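Local coordinates for MFP2b (Ascaris suum, PDB 2BJR), which probably enhances polymerisation of major sperm protein during the amoeboid crawling of Ascaris sperm, and carries a bound zinc ion, at residues A[11-21]-A[46-56]; A[194-205]-A[266-275]. All blocks are in the same frame, centred on the assembly; numbering follows the deposited sequence.

Contact 1. Residues A[11-21]-A[46-56]; sequences WAFGPIGSPFP and HGRAWNNGGVI. With SO4 (sulfate ion), chain D.
Ile-56, which follows the type I' turn (Asn-52 to Val-55) of a beta hairpin, reaches into the loop that leaves edge strand 10-15 of an antiparallel sheet, meeting both Phe-20 and the turn before it. Ile-56 CB lies 3.7 Å from Ser-18 O. Ile-56 CG1, anti to the carbonyl carbon (chi1 -65°), lies against the same Ser-18 O at 3.4 Å. It also comes down over the middle of the Phe-20 ring in a CH-pi contact, with Ile-56 CG1 3.7 Å from the centroid and 6° off the normal. Ile-56 CD1 passes on to Pro-15 O at 3.6 Å, with Gly-14 CA and Pro-21 CD beside it. The edge of the Phe-20 ring meets the backbone of Trp-50, Phe-20 CZ lying 3.7 Å from Trp-50 C; Ala-49 CB touches CE2 obliquely. Two backbone bonds fasten the type II turn Pro-15 to Ser-18, from Ile-56 N to Ser-18 O (2.9 Å) and from Gly-17 N to Ile-56 O (3.0 Å). Asn-51 OD1 accepts from Gly-54 N, an Asx motif. At the far end the Trp-11 and His-46 rings meet obliquely, planes 42° apart. Trp-11 CH2 lies 3.3 Å from His-46 NE2, while His-46 ND1 bonds Ser-117 OG.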
loop_
_atom_site.group_PDB
_atom_site.type_symbol
_atom_site.label_atom_id
_atom_site.label_comp_id
_atom_site.label_asym_id
_atom_site.label_seq_id
_atom_site.Cartn_x
_atom_site.Cartn_y
_atom_site.Cartn_z
ATOM N N TRP A 11 -6.745 3.333 -17.299
ATOM C CA TRP A 11 -6.496 4.484 -16.456
ATOM C C TRP A 11 -7.837 4.888 -15.904
ATOM O O TRP A 11 -8.666 5.531 -16.580
ATOM C CB TRP A 11 -5.822 5.615 -17.268
ATOM C CG TRP A 11 -4.463 5.209 -17.701
ATOM C CD1 TRP A 11 -4.130 4.650 -18.882
ATOM C CD2 TRP A 11 -3.246 5.287 -16.941
ATOM N NE1 TRP A 11 -2.784 4.405 -18.927
ATOM C CE2 TRP A 11 -2.218 4.790 -17.749
ATOM C CE3 TRP A 11 -2.914 5.775 -15.682
ATOM C CZ2 TRP A 11 -0.887 4.719 -17.331
ATOM C CZ3 TRP A 11 -1.590 5.733 -15.288
ATOM C CH2 TRP A 11 -0.594 5.194 -16.099
ATOM N N ALA A 12 -8.082 4.491 -14.667
ATOM C CA ALA A 12 -9.369 4.653 -14.053
ATOM C C ALA A 12 -9.648 6.036 -13.567
ATOM O O ALA A 12 -8.751 6.777 -13.195
ATOM C CB ALA A 12 -9.530 3.638 -12.879
ATOM N N PHE A 13 -10.928 6.357 -13.498
ATOM C CA PHE A 13 -11.455 7.650 -13.094
ATOM C C PHE A 13 -11.061 7.943 -11.675
ATOM O O PHE A 13 -11.343 7.145 -10.744
ATOM C CB PHE A 13 -12.989 7.591 -13.207
ATOM C CG PHE A 13 -13.719 8.813 -12.700
ATOM C CD1 PHE A 13 -13.465 10.078 -13.226
ATOM C CD2 PHE A 13 -14.710 8.678 -11.733
ATOM C CE1 PHE A 13 -14.173 11.185 -12.779
ATOM C CE2 PHE A 13 -15.408 9.781 -11.279
ATOM C CZ PHE A 13 -15.140 11.030 -11.805
ATOM N N GLY A 14 -10.475 9.114 -11.476
ATOM C CA GLY A 14 -9.870 9.456 -10.191
ATOM C C GLY A 14 -10.226 10.818 -9.675
ATOM O O GLY A 14 -9.432 11.726 -9.756
ATOM N N PRO A 15 -11.428 10.999 -9.182
ATOM C CA PRO A 15 -11.821 12.317 -8.708
ATOM C C PRO A 15 -11.011 12.699 -7.460
ATOM O O PRO A 15 -10.975 11.953 -6.463
ATOM C CB PRO A 15 -13.328 12.182 -8.446
ATOM C CG PRO A 15 -13.588 10.743 -8.419
ATOM C CD PRO A 15 -12.483 9.988 -9.033
ATOM N N ILE A 16 -10.290 13.815 -7.572
ATOM C CA ILE A 16 -9.491 14.316 -6.443
ATOM C C ILE A 16 -10.376 14.591 -5.269
ATOM O O ILE A 16 -11.477 15.133 -5.406
ATOM C CB ILE A 16 -8.661 15.550 -6.854
ATOM C CG1 ILE A 16 -7.671 15.172 -7.951
ATOM C CG2 ILE A 16 -7.927 16.165 -5.653
ATOM C CD1 ILE A 16 -7.097 16.344 -8.696
ATOM N N GLY A 17 -9.961 14.154 -4.087
ATOM C CA GLY A 17 -10.769 14.331 -2.906
ATOM C C GLY A 17 -11.876 13.297 -2.679
ATOM O O GLY A 17 -12.623 13.429 -1.756
ATOM N N SER A 18 -11.957 12.288 -3.527
ATOM C CA SER A 18 -12.844 11.153 -3.346
ATOM C C SER A 18 -12.003 9.850 -3.228
ATOM O O SER A 18 -10.836 9.828 -3.548
ATOM C CB SER A 18 -13.830 11.043 -4.525
ATOM O OG SER A 18 -14.813 12.075 -4.469
ATOM N N PRO A 19 -12.592 8.772 -2.758
ATOM C CA PRO A 19 -11.843 7.505 -2.661
ATOM C C PRO A 19 -11.311 6.975 -3.957
ATOM O O PRO A 19 -11.792 7.319 -5.047
ATOM C CB PRO A 19 -12.849 6.546 -2.034
ATOM C CG PRO A 19 -13.790 7.395 -1.308
ATOM C CD PRO A 19 -13.952 8.641 -2.200
ATOM N N PHE A 20 -10.267 6.131 -3.856
ATOM C CA PHE A 20 -9.651 5.553 -5.014
ATOM C C PHE A 20 -10.590 4.644 -5.747
ATOM O O PHE A 20 -11.456 4.031 -5.142
ATOM C CB PHE A 20 -8.393 4.730 -4.670
ATOM C CG PHE A 20 -7.170 5.564 -4.432
ATOM C CD1 PHE A 20 -7.020 6.250 -3.226
ATOM C CD2 PHE A 20 -6.207 5.655 -5.394
ATOM C CE1 PHE A 20 -5.931 6.998 -3.012
ATOM C CE2 PHE A 20 -5.111 6.399 -5.208
ATOM C CZ PHE A 20 -4.961 7.081 -3.990
ATOM N N PRO A 21 -10.381 4.530 -7.053
ATOM C CA PRO A 21 -11.069 3.503 -7.845
ATOM C C PRO A 21 -10.635 2.085 -7.443
ATOM O O PRO A 21 -9.623 1.898 -6.744
ATOM C CB PRO A 21 -10.622 3.796 -9.262
ATOM C CG PRO A 21 -9.262 4.584 -9.084
ATOM C CD PRO A 21 -9.455 5.346 -7.865
ATOM N N HIS A 46 2.702 11.671 -16.438
ATOM C CA HIS A 46 2.495 10.823 -15.256
ATOM C C HIS A 46 2.967 11.495 -13.964
ATOM O O HIS A 46 3.787 12.420 -14.009
ATOM C CB HIS A 46 3.129 9.450 -15.498
ATOM C CG HIS A 46 2.434 8.678 -16.557
ATOM N ND1 HIS A 46 2.908 8.619 -17.839
ATOM C CD2 HIS A 46 1.313 7.916 -16.529
ATOM C CE1 HIS A 46 2.080 7.894 -18.579
ATOM N NE2 HIS A 46 1.111 7.443 -17.808
ATOM N N GLY A 47 2.438 11.016 -12.835
ATOM C CA GLY A 47 2.686 11.569 -11.527
ATOM C C GLY A 47 2.256 10.511 -10.527
ATOM O O GLY A 47 2.236 9.298 -10.842
ATOM N N ARG A 48 1.879 10.973 -9.355
ATOM C CA ARG A 48 1.609 10.103 -8.247
ATOM C C ARG A 48 0.391 10.541 -7.473
ATOM O O ARG A 48 0.098 11.741 -7.346
ATOM C CB ARG A 48 2.869 9.957 -7.383
ATOM C CG ARG A 48 3.290 11.204 -6.649
ATOM C CD ARG A 48 4.793 11.266 -6.256
ATOM N NE ARG A 48 5.159 12.620 -5.771
ATOM C CZ ARG A 48 4.821 13.043 -4.584
ATOM N NH1 ARG A 48 4.141 12.244 -3.807
ATOM N NH2 ARG A 48 5.096 14.266 -4.158
ATOM N N ALA A 49 -0.339 9.561 -6.944
ATOM C CA ALA A 49 -1.436 9.790 -6.065
ATOM C C ALA A 49 -1.181 9.060 -4.747
ATOM O O ALA A 49 -0.330 8.140 -4.693
ATOM C CB ALA A 49 -2.709 9.282 -6.686
ATOM N N TRP A 50 -1.874 9.502 -3.710
ATOM C CA TRP A 50 -1.780 8.872 -2.382
ATOM C C TRP A 50 -3.036 9.081 -1.599
ATOM O O TRP A 50 -3.867 9.919 -1.938
ATOM C CB TRP A 50 -0.571 9.374 -1.607
ATOM C CG TRP A 50 -0.610 10.842 -1.201
ATOM C CD1 TRP A 50 -1.070 11.346 -0.024
ATOM C CD2 TRP A 50 -0.175 11.964 -1.968
ATOM N NE1 TRP A 50 -0.944 12.715 -0.005
ATOM C CE2 TRP A 50 -0.391 13.119 -1.188
ATOM C CE3 TRP A 50 0.387 12.117 -3.247
ATOM C CZ2 TRP A 50 -0.075 14.419 -1.638
ATOM C CZ3 TRP A 50 0.694 13.414 -3.697
ATOM C CH2 TRP A 50 0.487 14.537 -2.879
ATOM N N ASN A 51 -3.226 8.235 -0.597
ATOM C CA ASN A 51 -4.329 8.309 0.300
ATOM C C ASN A 51 -4.076 9.311 1.440
ATOM O O ASN A 51 -3.087 9.182 2.168
ATOM C CB ASN A 51 -4.517 6.918 0.929
ATOM C CG ASN A 51 -5.724 6.823 1.853
ATOM O OD1 ASN A 51 -6.129 7.796 2.525
ATOM N ND2 ASN A 51 -6.226 5.575 1.996
ATOM N N ASN A 52 -4.972 10.277 1.591
ATOM C CA ASN A 52 -5.055 11.100 2.819
ATOM C C ASN A 52 -6.500 11.174 3.284
ATOM O O ASN A 52 -7.386 11.643 2.571
ATOM C CB ASN A 52 -4.481 12.528 2.585
ATOM C CG ASN A 52 -4.352 13.316 3.884
ATOM O OD1 ASN A 52 -4.264 12.719 4.963
ATOM N ND2 ASN A 52 -4.339 14.657 3.792
ATOM N N GLY A 53 -6.769 10.651 4.463
ATOM C CA GLY A 53 -8.123 10.592 4.978
ATOM C C GLY A 53 -9.095 9.763 4.170
ATOM O O GLY A 53 -10.294 10.035 4.182
ATOM N N GLY A 54 -8.607 8.780 3.407
ATOM C CA GLY A 54 -9.482 7.950 2.624
ATOM C C GLY A 54 -9.763 8.399 1.210
ATOM O O GLY A 54 -10.486 7.709 0.489
ATOM N N VAL A 55 -9.152 9.500 0.800
ATOM C CA VAL A 55 -9.351 10.048 -0.539
ATOM C C VAL A 55 -8.072 10.390 -1.246
ATOM O O VAL A 55 -7.001 10.463 -0.632
ATOM C CB VAL A 55 -10.254 11.346 -0.475
ATOM C CG1 VAL A 55 -11.541 11.015 0.256
ATOM C CG2 VAL A 55 -9.536 12.457 0.184
ATOM N N ILE A 56 -8.194 10.585 -2.564
ATOM C CA ILE A 56 -7.084 10.868 -3.456
ATOM C C ILE A 56 -6.514 12.271 -3.218
ATOM O O ILE A 56 -7.248 13.278 -3.252
ATOM C CB ILE A 56 -7.553 10.761 -4.956
ATOM C CG1 ILE A 56 -7.959 9.341 -5.318
ATOM C CG2 ILE A 56 -6.475 11.258 -5.932
ATOM C CD1 ILE A 56 -8.638 9.245 -6.728
HETATM S S SO4 D . -13.259 3.511 -14.118
HETATM O O1 SO4 D . -14.688 3.285 -14.422
HETATM O O2 SO4 D . -13.195 3.871 -12.700
HETATM O O3 SO4 D . -12.533 2.254 -14.363
HETATM O O4 SO4 D . -12.735 4.537 -15.033
#

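Contact 2. Residues A[194-205]-A[266-275]; sequences EWADFRCGDPWP and IGSIQILYEL
Ile-269 O is gripped twice, by Phe-198 N at 3.3 Å in an almost straight bond and by a water at 2.6 Å. That water also donates to Asp-197 OD1, which is hydrogen-bonded to Tyr-34 OH as well. The bond from Phe-198 belongs to the antiparallel pairing of strands 194-199 and 268-274, whose directions differ by 143°. The ladder is tighter at Ala-196, where Ala-196 N and Ile-271 O are 2.8 Å apart and Ile-271 N returns a bond of its own. On one face Leu-272, with CG anti to the backbone N (chi1 -178°), lays CD1 over the six-membered ring of Trp-195, 3.9 Å from its centroid. On the other, Ala-196 CB sits over the Tyr-273 ring, 3.8 Å from the centroid. Tyr-273 OH meets the edge of the Phe-198 ring, 3.2 Å from Phe-198 CE1, with Pro-205 CB also against it. Where the pairing ends, Cys-200 N bonds Gly-267 O and Cys-200 SG packs 3.4 Å from Ile-266 CG2. The face of Ala-196, Phe-198 and Ile-271 is mainly apolar; the other mixes the Trp-195 and Leu-272 packing with Asp-197, Arg-199 and Gln-270, bonded to Tyr-34, Asp-22 and Gln-31, consistent with docking against the N-terminal half.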
loop_
_atom_site.group_PDB
_atom_site.type_symbol
_atom_site.label_atom_id
_atom_site.label_comp_id
_atom_site.label_asym_id
_atom_site.label_seq_id
_atom_site.Cartn_x
_atom_site.Cartn_y
_atom_site.Cartn_z
ATOM N N GLU A 194 1.676 -7.976 2.515
ATOM C CA GLU A 194 0.712 -7.857 1.436
ATOM C C GLU A 194 -0.471 -6.994 1.910
ATOM O O GLU A 194 -1.184 -7.364 2.838
ATOM C CB GLU A 194 0.237 -9.243 1.013
ATOM C CG GLU A 194 -0.726 -9.224 -0.163
ATOM C CD GLU A 194 -0.043 -9.077 -1.505
ATOM O OE1 GLU A 194 1.203 -9.029 -1.556
ATOM O OE2 GLU A 194 -0.774 -9.047 -2.515
ATOM N N TRP A 195 -0.648 -5.824 1.283
ATOM C CA TRP A 195 -1.738 -4.905 1.616
ATOM C C TRP A 195 -2.678 -4.723 0.436
ATOM O O TRP A 195 -2.224 -4.396 -0.649
ATOM C CB TRP A 195 -1.129 -3.534 1.986
ATOM C CG TRP A 195 -0.340 -3.523 3.285
ATOM C CD1 TRP A 195 1.015 -3.623 3.439
ATOM C CD2 TRP A 195 -0.869 -3.337 4.568
ATOM N NE1 TRP A 195 1.356 -3.475 4.758
ATOM C CE2 TRP A 195 0.206 -3.327 5.478
ATOM C CE3 TRP A 195 -2.169 -3.184 5.065
ATOM C CZ2 TRP A 195 0.028 -3.153 6.841
ATOM C CZ3 TRP A 195 -2.331 -3.048 6.393
ATOM C CH2 TRP A 195 -1.242 -3.018 7.274
ATOM N N ALA A 196 -3.983 -4.914 0.624
ATOM C CA ALA A 196 -4.902 -4.858 -0.471
ATOM C C ALA A 196 -5.742 -3.576 -0.342
ATOM O O ALA A 196 -6.174 -3.198 0.733
ATOM C CB ALA A 196 -5.801 -6.091 -0.466
ATOM N N ASP A 197 -6.018 -2.928 -1.459
ATOM C CA ASP A 197 -6.862 -1.707 -1.486
ATOM C C ASP A 197 -8.337 -2.032 -1.602
ATOM O O ASP A 197 -8.743 -2.803 -2.496
ATOM C CB ASP A 197 -6.456 -0.861 -2.692
ATOM C CG ASP A 197 -5.042 -0.293 -2.542
ATOM O OD1 ASP A 197 -4.893 0.622 -1.720
ATOM O OD2 ASP A 197 -4.047 -0.751 -3.150
ATOM N N PHE A 198 -9.110 -1.421 -0.712
ATOM C CA PHE A 198 -10.545 -1.470 -0.674
ATOM C C PHE A 198 -11.096 -0.176 -0.148
ATOM O O PHE A 198 -10.415 0.579 0.530
ATOM C CB PHE A 198 -11.002 -2.563 0.265
ATOM C CG PHE A 198 -10.807 -3.931 -0.252
ATOM C CD1 PHE A 198 -9.690 -4.675 0.085
ATOM C CD2 PHE A 198 -11.792 -4.522 -1.053
ATOM C CE1 PHE A 198 -9.518 -5.999 -0.406
ATOM C CE2 PHE A 198 -11.627 -5.857 -1.532
ATOM C CZ PHE A 198 -10.486 -6.569 -1.206
ATOM N N ARG A 199 -12.372 0.080 -0.419
ATOM C CA ARG A 199 -13.069 1.186 0.213
ATOM C C ARG A 199 -14.000 0.646 1.261
ATOM O O ARG A 199 -14.601 -0.386 1.059
ATOM C CB ARG A 199 -13.871 1.995 -0.791
ATOM C CG ARG A 199 -13.077 2.631 -1.947
ATOM C CD ARG A 199 -13.990 3.356 -2.991
ATOM N NE ARG A 199 -14.879 2.388 -3.620
ATOM C CZ ARG A 199 -14.573 1.648 -4.666
ATOM N NH1 ARG A 199 -13.425 1.820 -5.304
ATOM N NH2 ARG A 199 -15.442 0.740 -5.102
ATOM N N CYS A 200 -14.179 1.382 2.349
ATOM C CA CYS A 200 -15.173 1.015 3.333
ATOM C C CYS A 200 -16.512 1.011 2.654
ATOM O O CYS A 200 -16.765 1.841 1.756
ATOM C CB CYS A 200 -15.240 2.002 4.466
ATOM S SG CYS A 200 -13.759 1.813 5.422
ATOM N N GLY A 201 -17.297 0.006 3.018
ATOM C CA GLY A 201 -18.578 -0.279 2.374
ATOM C C GLY A 201 -18.535 -1.139 1.131
ATOM O O GLY A 201 -19.603 -1.524 0.657
ATOM N N ASP A 202 -17.360 -1.419 0.587
ATOM C CA ASP A 202 -17.204 -2.424 -0.460
ATOM C C ASP A 202 -17.581 -3.775 0.168
ATOM O O ASP A 202 -17.534 -3.928 1.400
ATOM C CB ASP A 202 -15.742 -2.592 -0.895
ATOM C CG ASP A 202 -15.242 -1.551 -1.911
ATOM O OD1 ASP A 202 -16.069 -0.774 -2.476
ATOM O OD2 ASP A 202 -13.986 -1.536 -2.238
ATOM N N PRO A 203 -17.896 -4.770 -0.665
ATOM C CA PRO A 203 -18.106 -6.131 -0.171
ATOM C C PRO A 203 -16.859 -6.680 0.493
ATOM O O PRO A 203 -15.751 -6.327 0.070
ATOM C CB PRO A 203 -18.431 -6.925 -1.450
ATOM C CG PRO A 203 -18.976 -5.917 -2.412
ATOM C CD PRO A 203 -18.110 -4.682 -2.128
ATOM N N TRP A 204 -17.038 -7.553 1.486
ATOM C CA TRP A 204 -15.938 -8.193 2.210
ATOM C C TRP A 204 -14.986 -8.862 1.201
ATOM O O TRP A 204 -15.460 -9.387 0.199
ATOM C CB TRP A 204 -16.489 -9.231 3.198
ATOM C CG TRP A 204 -15.499 -9.670 4.189
ATOM C CD1 TRP A 204 -14.875 -10.874 4.262
ATOM C CD2 TRP A 204 -14.973 -8.880 5.255
ATOM N NE1 TRP A 204 -13.988 -10.883 5.309
ATOM C CE2 TRP A 204 -14.037 -9.675 5.945
ATOM C CE3 TRP A 204 -15.213 -7.589 5.706
ATOM C CZ2 TRP A 204 -13.354 -9.225 7.046
ATOM C CZ3 TRP A 204 -14.535 -7.137 6.779
ATOM C CH2 TRP A 204 -13.620 -7.957 7.468
ATOM N N PRO A 205 -13.674 -8.797 1.430
ATOM C CA PRO A 205 -12.686 -9.353 0.494
ATOM C C PRO A 205 -12.849 -10.851 0.187
ATOM O O PRO A 205 -13.115 -11.658 1.071
ATOM C CB PRO A 205 -11.363 -9.159 1.222
ATOM C CG PRO A 205 -11.566 -8.064 2.115
ATOM C CD PRO A 205 -13.013 -8.182 2.597
ATOM N N ILE A 266 -15.056 6.847 5.856
ATOM C CA ILE A 266 -13.650 6.452 5.988
ATOM C C ILE A 266 -12.981 6.366 4.605
ATOM O O ILE A 266 -11.791 6.722 4.428
ATOM C CB ILE A 266 -13.574 5.062 6.723
ATOM C CG1 ILE A 266 -14.022 5.141 8.177
ATOM C CG2 ILE A 266 -12.139 4.501 6.658
ATOM C CD1 ILE A 266 -13.475 6.209 8.894
ATOM N N GLY A 267 -13.724 5.890 3.610
ATOM C CA GLY A 267 -13.235 5.875 2.236
ATOM C C GLY A 267 -12.182 4.767 2.033
ATOM O O GLY A 267 -12.341 3.651 2.526
ATOM N N SER A 268 -11.113 5.110 1.328
ATOM C CA SER A 268 -10.068 4.168 0.948
ATOM C C SER A 268 -9.208 3.724 2.152
ATOM O O SER A 268 -8.716 4.558 2.900
ATOM C CB SER A 268 -9.189 4.756 -0.143
ATOM O OG SER A 268 -9.848 4.756 -1.408
ATOM N N ILE A 269 -9.071 2.406 2.321
ATOM C CA ILE A 269 -8.216 1.793 3.345
ATOM C C ILE A 269 -7.374 0.697 2.721
ATOM O O ILE A 269 -7.546 0.357 1.554
ATOM C CB ILE A 269 -9.031 1.159 4.497
ATOM C CG1 ILE A 269 -9.930 0.048 3.960
ATOM C CG2 ILE A 269 -9.799 2.239 5.234
ATOM C CD1 ILE A 269 -10.524 -0.809 5.099
ATOM N N GLN A 270 -6.414 0.180 3.492
ATOM C CA GLN A 270 -5.599 -0.946 3.026
ATOM C C GLN A 270 -5.802 -2.095 4.015
ATOM O O GLN A 270 -5.715 -1.899 5.227
ATOM C CB GLN A 270 -4.153 -0.561 2.901
ATOM C CG GLN A 270 -3.934 0.541 1.847
ATOM C CD GLN A 270 -2.470 0.965 1.748
ATOM O OE1 GLN A 270 -1.598 0.146 1.910
ATOM N NE2 GLN A 270 -2.216 2.237 1.404
ATOM N N ILE A 271 -6.083 -3.262 3.482
ATOM C CA ILE A 271 -6.319 -4.421 4.316
ATOM C C ILE A 271 -5.139 -5.366 4.238
ATOM O O ILE A 271 -4.693 -5.762 3.149
ATOM C CB ILE A 271 -7.605 -5.130 3.908
ATOM C CG1 ILE A 271 -8.842 -4.212 4.119
ATOM C CG2 ILE A 271 -7.750 -6.451 4.711
ATOM C CD1 ILE A 271 -10.186 -4.773 3.661
ATOM N N LEU A 272 -4.644 -5.783 5.413
ATOM C CA LEU A 272 -3.501 -6.686 5.461
ATOM C C LEU A 272 -3.968 -8.126 5.124
ATOM O O LEU A 272 -4.997 -8.565 5.622
ATOM C CB LEU A 272 -2.827 -6.642 6.862
ATOM C CG LEU A 272 -1.589 -7.501 7.013
ATOM C CD1 LEU A 272 -0.508 -7.032 6.127
ATOM C CD2 LEU A 272 -1.113 -7.477 8.433
ATOM N N TYR A 273 -3.216 -8.806 4.263
ATOM C CA TYR A 273 -3.512 -10.169 3.867
ATOM C C TYR A 273 -2.398 -11.110 4.294
ATOM O O TYR A 273 -1.220 -10.762 4.220
ATOM C CB TYR A 273 -3.615 -10.284 2.354
ATOM C CG TYR A 273 -4.924 -9.905 1.708
ATOM C CD1 TYR A 273 -6.040 -9.527 2.428
ATOM C CD2 TYR A 273 -5.028 -9.948 0.325
ATOM C CE1 TYR A 273 -7.247 -9.214 1.782
ATOM C CE2 TYR A 273 -6.227 -9.646 -0.329
ATOM C CZ TYR A 273 -7.328 -9.287 0.398
ATOM O OH TYR A 273 -8.494 -8.990 -0.271
ATOM N N GLU A 274 -2.794 -12.303 4.721
ATOM C CA GLU A 274 -1.865 -13.391 4.975
ATOM C C GLU A 274 -1.789 -14.173 3.684
ATOM O O GLU A 274 -2.809 -14.730 3.199
ATOM C CB GLU A 274 -2.401 -14.285 6.107
ATOM C CG GLU A 274 -1.510 -15.450 6.485
ATOM C CD GLU A 274 -2.023 -16.088 7.768
ATOM O OE1 GLU A 274 -3.154 -16.609 7.732
ATOM O OE2 GLU A 274 -1.326 -16.011 8.811
ATOM N N LEU A 275 -0.592 -14.210 3.130
ATOM C CA LEU A 275 -0.351 -14.897 1.893
ATOM C C LEU A 275 -0.413 -16.408 2.071
ATOM O O LEU A 275 -0.264 -16.890 3.169
ATOM C CB LEU A 275 1.010 -14.524 1.393
ATOM C CG LEU A 275 1.062 -13.048 1.014
ATOM C CD1 LEU A 275 2.480 -12.681 0.735
ATOM C CD2 LEU A 275 0.142 -12.797 -0.199
HETATM O O HOH W 1 1.370 -10.303 4.281
HETATM O O HOH W 2 -7.047 1.843 -0.572
HETATM O O HOH W 3 -9.395 2.230 -1.997
#

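In the fold
The contacts lie in different halves of the chain, yet they touch directly. In contact 1 a loop packs on a hairpin, with two backbone bonds and an isoleucine over the face of an aromatic ring; in contact 2 two neighbouring strands pair along their length, with five backbone bonds between the strands, a sixth just beyond them, and 960 Å² buried against 566 Å². Both are partly buried, and contact 2 lies somewhat nearer the centre of the chain. The hairpin end of contact 1 clasps the start of strand 268-274: Ser-268 N probably bonds Gly-54 O, and Ser-268 O probably bonds Asn-51 ND2. Beside this, Pro-19 packs on Arg-199, and Ser-268 OG bonds Phe-20 N, joining the two halves.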